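Hypothetical oxidoreductase YDHF (Escherichia coli, PDB 1OG6) binds NADPH in an alpha/beta barrel of the aldo-keto reductase family and may work as an oxidoreductase. Local coordinates at residues A239-I242 against E243-V246; G264-E267 against R268-A272. All coordinates share one frame; numbering follows the deposited sequence.

Interaction 1 (A239-I242 against E243-V246); sequences AGSI and EQVV. With NAP (NADP nicotinamide-adenine-dinucleotide phosphate), chain F.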
ATOM      1  N   ALA C 239      25.565  -6.814 -27.833  1.00 29.62           N
ATOM      2  CA  ALA C 239      24.534  -5.882 -28.273  1.00 26.02           C
ATOM      3  C   ALA C 239      25.130  -4.778 -29.123  1.00 25.31           C
ATOM      4  O   ALA C 239      26.343  -4.582 -29.139  1.00 25.43           O
ATOM      5  CB  ALA C 239      23.829  -5.286 -27.077  1.00 25.39           C
ATOM      6  N   GLY C 240      24.269  -4.056 -29.830  1.00 25.39           N
ATOM      7  CA  GLY C 240      24.734  -2.984 -30.686  1.00 25.66           C
ATOM      8  C   GLY C 240      24.798  -1.635 -29.999  1.00 26.60           C
ATOM      9  O   GLY C 240      25.670  -0.816 -30.297  1.00 28.54           O
ATOM     10  N   SER C 241      23.882  -1.399 -29.070  1.00 25.28           N
ATOM     11  CA  SER C 241      23.853  -0.134 -28.365  1.00 25.19           C
ATOM     12  C   SER C 241      23.435  -0.324 -26.924  1.00 25.37           C
ATOM     13  O   SER C 241      22.723  -1.270 -26.599  1.00 25.09           O
ATOM     14  CB  SER C 241      22.876   0.802 -29.056  1.00 26.20           C
ATOM     15  OG  SER C 241      21.655   0.128 -29.316  1.00 27.33           O
ATOM     16  N   ILE C 242      23.877   0.576 -26.056  1.00 25.24           N
ATOM     17  CA  ILE C 242      23.503   0.481 -24.656  1.00 24.96           C
ATOM     18  C   ILE C 242      21.982   0.537 -24.570  1.00 24.84           C
ATOM     19  O   ILE C 242      21.376  -0.052 -23.685  1.00 23.96           O
ATOM     20  CB  ILE C 242      24.120   1.632 -23.827  1.00 23.90           C
ATOM     21  CG1 ILE C 242      23.799   2.973 -24.474  1.00 23.82           C
ATOM     22  CG2 ILE C 242      25.624   1.450 -23.722  1.00 21.88           C
ATOM     23  CD1 ILE C 242      24.289   4.152 -23.680  1.00 23.70           C
ATOM     24  N   GLU C 243      21.375   1.234 -25.520  1.00 26.23           N
ATOM     25  CA  GLU C 243      19.929   1.379 -25.584  1.00 28.32           C
ATOM     26  C   GLU C 243      19.272   0.015 -25.650  1.00 28.50           C
ATOM     27  O   GLU C 243      18.220  -0.189 -25.062  1.00 28.07           O
ATOM     28  CB  GLU C 243      19.570   2.186 -26.818  1.00 30.94           C
ATOM     29  CG  GLU C 243      20.610   3.246 -27.090  1.00 38.76           C
ATOM     30  CD  GLU C 243      20.679   3.666 -28.539  1.00 43.60           C
ATOM     31  OE1 GLU C 243      21.671   4.340 -28.904  1.00 46.18           O
ATOM     32  OE2 GLU C 243      19.750   3.335 -29.311  1.00 46.00           O
ATOM     33  N   GLN C 244      19.896  -0.914 -26.374  1.00 29.16           N
ATOM     34  CA  GLN C 244      19.368  -2.269 -26.514  1.00 28.24           C
ATOM     35  C   GLN C 244      19.514  -3.016 -25.211  1.00 27.92           C
ATOM     36  O   GLN C 244      18.688  -3.870 -24.890  1.00 28.48           O
ATOM     37  CB  GLN C 244      20.119  -3.051 -27.580  1.00 29.00           C
ATOM     38  CG  GLN C 244      19.845  -2.637 -28.988  1.00 33.50           C
ATOM     39  CD  GLN C 244      20.615  -3.493 -29.974  1.00 37.26           C
ATOM     40  OE1 GLN C 244      20.345  -4.687 -30.121  1.00 37.98           O
ATOM     41  NE2 GLN C 244      21.592  -2.891 -30.648  1.00 40.19           N
ATOM     42  N   VAL C 245      20.585  -2.721 -24.477  1.00 26.19           N
ATOM     43  CA  VAL C 245      20.821  -3.369 -23.193  1.00 24.24           C
ATOM     44  C   VAL C 245      19.720  -2.903 -22.235  1.00 24.38           C
ATOM     45  O   VAL C 245      19.235  -3.670 -21.406  1.00 24.29           O
ATOM     46  CB  VAL C 245      22.211  -3.002 -22.636  1.00 22.15           C
ATOM     47  CG1 VAL C 245      22.465  -3.725 -21.349  1.00 21.26           C
ATOM     48  CG2 VAL C 245      23.272  -3.370 -23.632  1.00 21.75           C
ATOM     49  N   VAL C 246      19.311  -1.645 -22.371  1.00 23.12           N
ATOM     50  CA  VAL C 246      18.258  -1.098 -21.537  1.00 21.96           C
ATOM     51  C   VAL C 246      16.925  -1.703 -21.960  1.00 22.56           C
ATOM     52  O   VAL C 246      16.191  -2.228 -21.134  1.00 24.69           O
ATOM     53  CB  VAL C 246      18.180   0.425 -21.676  1.00 21.02           C
ATOM     54  CG1 VAL C 246      17.186   0.985 -20.700  1.00 19.62           C
ATOM     55  CG2 VAL C 246      19.532   1.032 -21.429  1.00 21.84           C
TER
HETATM   56  PA  NAP F1299      12.124   7.210 -24.723  1.00 65.10           P
HETATM   57  O1A NAP F1299      12.880   7.425 -23.551  0.62 64.24           O
HETATM   58  O2A NAP F1299      11.919   5.879 -25.415  0.65 64.98           O
HETATM   59  O5B NAP F1299      12.651   8.180 -25.888  1.00 64.28           O
HETATM   60  C5B NAP F1299      14.078   8.254 -26.094  1.00 64.53           C
HETATM   61  C4B NAP F1299      14.307   9.679 -26.704  0.78 63.66           C
HETATM   62  O4B NAP F1299      15.778   9.721 -26.863  0.99 64.03           O
HETATM   63  C3B NAP F1299      13.772   9.876 -28.146  0.60 63.31           C
HETATM   64  O3B NAP F1299      13.204  11.180 -28.164  1.00 61.10           O
HETATM   65  C2B NAP F1299      14.959   9.785 -29.085  0.90 63.55           C
HETATM   66  O2B NAP F1299      14.978  10.802 -30.083  0.32 64.46           O
HETATM   67  C1B NAP F1299      16.220   9.909 -28.179  1.00 63.65           C
HETATM   68  N9A NAP F1299      17.198   8.895 -28.537  0.87 63.23           N
HETATM   69  C8A NAP F1299      17.061   7.553 -28.844  1.00 63.22           C
HETATM   70  N7A NAP F1299      18.196   6.939 -29.124  0.62 63.21           N
HETATM   71  C5A NAP F1299      19.139   7.950 -28.989  1.00 62.95           C
HETATM   72  C6A NAP F1299      20.534   7.912 -29.161  0.75 63.05           C
HETATM   73  N6A NAP F1299      21.282   6.845 -29.507  0.65 63.07           N
HETATM   74  N1A NAP F1299      21.238   9.112 -28.953  0.84 63.50           N
HETATM   75  N3A NAP F1299      19.191  10.357 -28.413  1.00 62.63           N
HETATM   76  C4A NAP F1299      18.520   9.162 -28.626  0.08 63.07           C
HETATM   77  O3  NAP F1299      10.648   7.735 -24.460  0.77 64.09           O
HETATM   78  PN  NAP F1299       9.946   9.113 -24.759  1.00 63.03           P
HETATM   79  O1N NAP F1299       9.603  10.066 -23.698  0.51 63.25           O
HETATM   80  O2N NAP F1299       9.275   9.095 -26.095  0.87 62.48           O
HETATM   81  O5D NAP F1299       8.632   8.405 -24.123  0.20 62.07           O
HETATM   82  C5D NAP F1299       8.211   7.018 -24.426  1.00 60.15           C
HETATM   83  C4D NAP F1299       6.832   6.972 -25.066  0.86 59.72           C
HETATM   84  O4D NAP F1299       5.763   6.778 -24.104  0.38 59.19           O
HETATM   85  C3D NAP F1299       6.395   8.187 -25.962  1.00 59.64           C
HETATM   86  O3D NAP F1299       6.650   7.946 -27.351  0.60 60.33           O
HETATM   87  O2D NAP F1299       4.013   7.982 -26.665  1.00 58.46           O
HETATM   88  C1D NAP F1299       4.644   7.678 -24.377  1.00 58.72           C
HETATM   89  N1N NAP F1299       4.395   8.530 -23.155  0.62 57.85           N
HETATM   90  C2N NAP F1299       3.363   8.215 -22.232  1.00 57.16           C
HETATM   91  C3N NAP F1299       3.158   9.053 -21.135  0.81 57.37           C
HETATM   92  C7N NAP F1299       2.041   8.708 -20.140  0.35 57.19           C
HETATM   93  O7N NAP F1299       1.900   9.463 -19.214  1.00 57.01           O
HETATM   94  N7N NAP F1299       1.290   7.652 -20.297  1.00 56.79           N
HETATM   95  C4N NAP F1299       3.981  10.250 -20.920  1.00 57.29           C
HETATM   96  C5N NAP F1299       5.009  10.532 -21.866  0.56 57.44           C
HETATM   97  C6N NAP F1299       5.236   9.688 -22.993  0.76 57.27           C
HETATM   98  P2B NAP F1299      15.472  10.567 -31.606  1.00 65.03           P
HETATM   99  O1X NAP F1299      14.802   9.736 -32.695  0.58 64.55           O
HETATM  100  O2X NAP F1299      16.396  11.705 -31.974  1.00 64.90           O
HETATM  101  O3X NAP F1299      14.231  11.401 -31.838  0.91 65.47           O
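Ser241 O accepts Gln244 N at 2.9 Å and, in a weak and longer bond, Val245 N, which turns the chain into the helix that follows. One step on, Val246 N reaches Ile242 O at 2.9 Å. Among side chains, Ser241 CB lies 3.6 Å from Glu243 CD, flanking the carboxylate. Glu243 CG sits beside its own backbone N (chi1 -35°) and the chain runs extended from there, carrying OE1 out to the adenine, where the amino group N6A of NADP gives it a weak hydrogen bond of 2.6 Å. Phe218 of helix 216-219, itself an NADP-binding residue, touches Glu243 as well. The apolar contact is Ala239 CB against Val245 CG2 at 4.0 Å; Leu230 and Ala234 of helix 224-237 pack on Val245, and Leu230 also touches Ile242. Ser241 occupies the N-cap position of helix 242-251, and the first turn of that helix supplies an acidic contact to the adenine end of the cofactor site in this TIM-barrel reductase.

Interaction 2 (G264-E267 against R268-A272); sequences GKIE and RVRAA. With NAP (NADP nicotinamide-adenine-dinucleotide phosphate), chain F.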
ATOM      1  N   GLY C 264      12.305   8.901 -33.704  1.00 39.33           N
ATOM      2  CA  GLY C 264      11.731   9.233 -35.000  1.00 41.12           C
ATOM      3  C   GLY C 264      12.570   8.764 -36.178  1.00 42.20           C
ATOM      4  O   GLY C 264      12.251   9.041 -37.341  1.00 42.36           O
ATOM      5  N   LYS C 265      13.649   8.053 -35.868  1.00 41.94           N
ATOM      6  CA  LYS C 265      14.552   7.524 -36.877  1.00 41.16           C
ATOM      7  C   LYS C 265      14.278   6.038 -37.004  1.00 41.12           C
ATOM      8  O   LYS C 265      14.458   5.289 -36.047  1.00 41.28           O
ATOM      9  CB  LYS C 265      15.997   7.767 -36.446  1.00 40.77           C
ATOM     10  CG  LYS C 265      16.303   9.236 -36.206  1.00 40.84           C
ATOM     11  CD  LYS C 265      17.740   9.454 -35.788  1.00 41.60           C
ATOM     12  CE  LYS C 265      18.064  10.934 -35.745  1.00 41.49           C
ATOM     13  NZ  LYS C 265      17.153  11.652 -34.823  1.00 41.55           N
ATOM     14  N   ILE C 266      13.837   5.617 -38.184  1.00 41.75           N
ATOM     15  CA  ILE C 266      13.512   4.217 -38.424  1.00 42.82           C
ATOM     16  C   ILE C 266      14.669   3.248 -38.158  1.00 43.93           C
ATOM     17  O   ILE C 266      14.436   2.081 -37.835  1.00 44.51           O
ATOM     18  CB  ILE C 266      12.996   4.010 -39.862  1.00 41.98           C
ATOM     19  CG1 ILE C 266      12.353   2.633 -39.996  1.00 41.71           C
ATOM     20  CG2 ILE C 266      14.130   4.140 -40.842  1.00 42.80           C
ATOM     21  CD1 ILE C 266      11.126   2.453 -39.130  1.00 40.88           C
ATOM     22  N   GLU C 267      15.907   3.723 -38.288  1.00 44.83           N
ATOM     23  CA  GLU C 267      17.085   2.885 -38.049  1.00 45.49           C
ATOM     24  C   GLU C 267      17.295   2.641 -36.556  1.00 44.39           C
ATOM     25  O   GLU C 267      17.798   1.589 -36.157  1.00 43.11           O
ATOM     26  CB  GLU C 267      18.340   3.527 -38.653  1.00 48.69           C
ATOM     27  CG  GLU C 267      18.619   4.959 -38.204  1.00 53.07           C
ATOM     28  CD  GLU C 267      17.873   6.001 -39.027  1.00 55.71           C
ATOM     29  OE1 GLU C 267      16.626   5.980 -39.048  1.00 57.37           O
ATOM     30  OE2 GLU C 267      18.537   6.850 -39.659  1.00 57.96           O
ATOM     31  N   ARG C 268      16.913   3.628 -35.744  1.00 44.55           N
ATOM     32  CA  ARG C 268      17.010   3.536 -34.290  1.00 44.12           C
ATOM     33  C   ARG C 268      15.880   2.640 -33.817  1.00 43.79           C
ATOM     34  O   ARG C 268      15.957   2.013 -32.760  1.00 43.90           O
ATOM     35  CB  ARG C 268      16.877   4.915 -33.647  1.00 44.20           C
ATOM     36  CG  ARG C 268      18.187   5.649 -33.516  1.00 46.96           C
ATOM     37  CD  ARG C 268      17.991   7.010 -32.896  1.00 50.15           C
ATOM     38  NE  ARG C 268      19.270   7.680 -32.663  1.00 55.46           N
ATOM     39  CZ  ARG C 268      19.400   8.955 -32.304  1.00 57.08           C
ATOM     40  NH1 ARG C 268      18.326   9.716 -32.136  1.00 57.91           N
ATOM     41  NH2 ARG C 268      20.606   9.474 -32.110  1.00 58.14           N
ATOM     42  N   VAL C 269      14.823   2.590 -34.617  1.00 43.20           N
ATOM     43  CA  VAL C 269      13.678   1.748 -34.326  1.00 42.55           C
ATOM     44  C   VAL C 269      14.049   0.330 -34.746  1.00 42.13           C
ATOM     45  O   VAL C 269      13.522  -0.638 -34.211  1.00 42.79           O
ATOM     46  CB  VAL C 269      12.434   2.212 -35.110  1.00 42.97           C
ATOM     47  CG1 VAL C 269      11.255   1.288 -34.834  1.00 42.97           C
ATOM     48  CG2 VAL C 269      12.097   3.641 -34.723  1.00 42.42           C
ATOM     49  N   ARG C 270      14.956   0.208 -35.710  1.00 41.72           N
ATOM     50  CA  ARG C 270      15.397  -1.107 -36.152  1.00 41.35           C
ATOM     51  C   ARG C 270      16.182  -1.763 -35.028  1.00 40.16           C
ATOM     52  O   ARG C 270      15.890  -2.889 -34.645  1.00 40.20           O
ATOM     53  CB  ARG C 270      16.285  -1.005 -37.394  1.00 43.95           C
ATOM     54  CG  ARG C 270      15.520  -0.970 -38.701  1.00 46.78           C
ATOM     55  CD  ARG C 270      16.446  -1.085 -39.905  1.00 49.18           C
ATOM     56  NE  ARG C 270      15.682  -1.180 -41.147  1.00 52.11           N
ATOM     57  CZ  ARG C 270      14.917  -0.207 -41.640  1.00 53.45           C
ATOM     58  NH1 ARG C 270      14.810   0.952 -41.004  1.00 52.88           N
ATOM     59  NH2 ARG C 270      14.236  -0.400 -42.763  1.00 54.14           N
ATOM     60  N   ALA C 271      17.175  -1.050 -34.498  1.00 38.11           N
ATOM     61  CA  ALA C 271      18.008  -1.564 -33.409  1.00 36.10           C
ATOM     62  C   ALA C 271      17.158  -2.065 -32.252  1.00 34.93           C
ATOM     63  O   ALA C 271      17.302  -3.200 -31.806  1.00 33.74           O
ATOM     64  CB  ALA C 271      18.960  -0.475 -32.916  1.00 36.58           C
ATOM     65  N   ALA C 272      16.273  -1.201 -31.768  1.00 33.93           N
ATOM     66  CA  ALA C 272      15.388  -1.539 -30.669  1.00 31.82           C
ATOM     67  C   ALA C 272      14.916  -2.979 -30.754  1.00 31.14           C
ATOM     68  O   ALA C 272      15.401  -3.829 -30.020  1.00 30.73           O
ATOM     69  CB  ALA C 272      14.197  -0.607 -30.663  1.00 31.24           C
TER
HETATM   70  PA  NAP F1299      12.124   7.210 -24.723  1.00 65.10           P
HETATM   71  O1A NAP F1299      12.880   7.425 -23.551  0.62 64.24           O
HETATM   72  O2A NAP F1299      11.919   5.879 -25.415  0.65 64.98           O
HETATM   73  O5B NAP F1299      12.651   8.180 -25.888  1.00 64.28           O
HETATM   74  C5B NAP F1299      14.078   8.254 -26.094  1.00 64.53           C
HETATM   75  C4B NAP F1299      14.307   9.679 -26.704  0.78 63.66           C
HETATM   76  O4B NAP F1299      15.778   9.721 -26.863  0.99 64.03           O
HETATM   77  C3B NAP F1299      13.772   9.876 -28.146  0.60 63.31           C
HETATM   78  O3B NAP F1299      13.204  11.180 -28.164  1.00 61.10           O
HETATM   79  C2B NAP F1299      14.959   9.785 -29.085  0.90 63.55           C
HETATM   80  O2B NAP F1299      14.978  10.802 -30.083  0.32 64.46           O
HETATM   81  C1B NAP F1299      16.220   9.909 -28.179  1.00 63.65           C
HETATM   82  N9A NAP F1299      17.198   8.895 -28.537  0.87 63.23           N
HETATM   83  C8A NAP F1299      17.061   7.553 -28.844  1.00 63.22           C
HETATM   84  N7A NAP F1299      18.196   6.939 -29.124  0.62 63.21           N
HETATM   85  C5A NAP F1299      19.139   7.950 -28.989  1.00 62.95           C
HETATM   86  C6A NAP F1299      20.534   7.912 -29.161  0.75 63.05           C
HETATM   87  N6A NAP F1299      21.282   6.845 -29.507  0.65 63.07           N
HETATM   88  N1A NAP F1299      21.238   9.112 -28.953  0.84 63.50           N
HETATM   89  N3A NAP F1299      19.191  10.357 -28.413  1.00 62.63           N
HETATM   90  C4A NAP F1299      18.520   9.162 -28.626  0.08 63.07           C
HETATM   91  O3  NAP F1299      10.648   7.735 -24.460  0.77 64.09           O
HETATM   92  PN  NAP F1299       9.946   9.113 -24.759  1.00 63.03           P
HETATM   93  O1N NAP F1299       9.603  10.066 -23.698  0.51 63.25           O
HETATM   94  O2N NAP F1299       9.275   9.095 -26.095  0.87 62.48           O
HETATM   95  O5D NAP F1299       8.632   8.405 -24.123  0.20 62.07           O
HETATM   96  C5D NAP F1299       8.211   7.018 -24.426  1.00 60.15           C
HETATM   97  C4D NAP F1299       6.832   6.972 -25.066  0.86 59.72           C
HETATM   98  O4D NAP F1299       5.763   6.778 -24.104  0.38 59.19           O
HETATM   99  C3D NAP F1299       6.395   8.187 -25.962  1.00 59.64           C
HETATM  100  O3D NAP F1299       6.650   7.946 -27.351  0.60 60.33           O
HETATM  101  O2D NAP F1299       4.013   7.982 -26.665  1.00 58.46           O
HETATM  102  C1D NAP F1299       4.644   7.678 -24.377  1.00 58.72           C
HETATM  103  N1N NAP F1299       4.395   8.530 -23.155  0.62 57.85           N
HETATM  104  C2N NAP F1299       3.363   8.215 -22.232  1.00 57.16           C
HETATM  105  C3N NAP F1299       3.158   9.053 -21.135  0.81 57.37           C
HETATM  106  C7N NAP F1299       2.041   8.708 -20.140  0.35 57.19           C
HETATM  107  O7N NAP F1299       1.900   9.463 -19.214  1.00 57.01           O
HETATM  108  N7N NAP F1299       1.290   7.652 -20.297  1.00 56.79           N
HETATM  109  C4N NAP F1299       3.981  10.250 -20.920  1.00 57.29           C
HETATM  110  C5N NAP F1299       5.009  10.532 -21.866  0.56 57.44           C
HETATM  111  C6N NAP F1299       5.236   9.688 -22.993  0.76 57.27           C
HETATM  112  P2B NAP F1299      15.472  10.567 -31.606  1.00 65.03           P
HETATM  113  O1X NAP F1299      14.802   9.736 -32.695  0.58 64.55           O
HETATM  114  O2X NAP F1299      16.396  11.705 -31.974  1.00 64.90           O
HETATM  115  O3X NAP F1299      14.231  11.401 -31.838  0.91 65.47           O
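The chain winds into a helix after Lys265, the N-cap residue, with Val269 N bonded to Lys265 O at 3.1 Å and Ala271 N to Glu267 O at 3.2 Å. The side chains of Lys265 and Arg268 run alongside each other to the 2'-phosphate of NADP. Lys265 bends at its last torsion (chi4 58°), bringing NZ to 2.9 Å from phosphate oxygen O2X, while Gly264 N donates to O1X at 2.8 Å. The Arg268 chain is straight out to NE and lays its guanidinium over the adenine, with C5A 3.5 Å above the guanidinium plane; Lys265 CE lies off centre over the opposite face. The phosphate is modelled implausibly close to the guanidinium's edge, which leaves the detail of that contact doubtful, though both cations gather at this anion. With an alanine in place of Arg268, the adenine is likely to lose the cover over one face and the 2'-phosphate one of its cations. Elsewhere on the helix, Arg270 NH1 makes a weak bond to Ile266 O, and Ile266 CD1 meets Val269 CB at 4.2 Å. Ile266 and Val269 pack on Phe37 of helix 31-42, while Val269 and Ala272 rest on Ile261 of strand 258-261, which seats helix 266-274 against both that helix and the barrel strand leading into it.

In the fold
Following the chain from the N terminus, helix 224-237 leads through a loop into interaction 1, a local turn at the start of helix 242-251. Strand 258-261 of the barrel comes next, and interaction 2 then opens helix 266-274. The two are in series, neither nesting nor crossing, and each is a local closure of a few residues at a helix start. Their centres lie 12 Å apart, and they meet in packing where Gln244 approaches Ala271. Both bear on the adenosine end of NADP, interaction 1 through Glu243 and interaction 2 through Gly264, Lys265 and Arg268. Two successive helix starts, separated by one barrel strand, thus share that end of the cofactor.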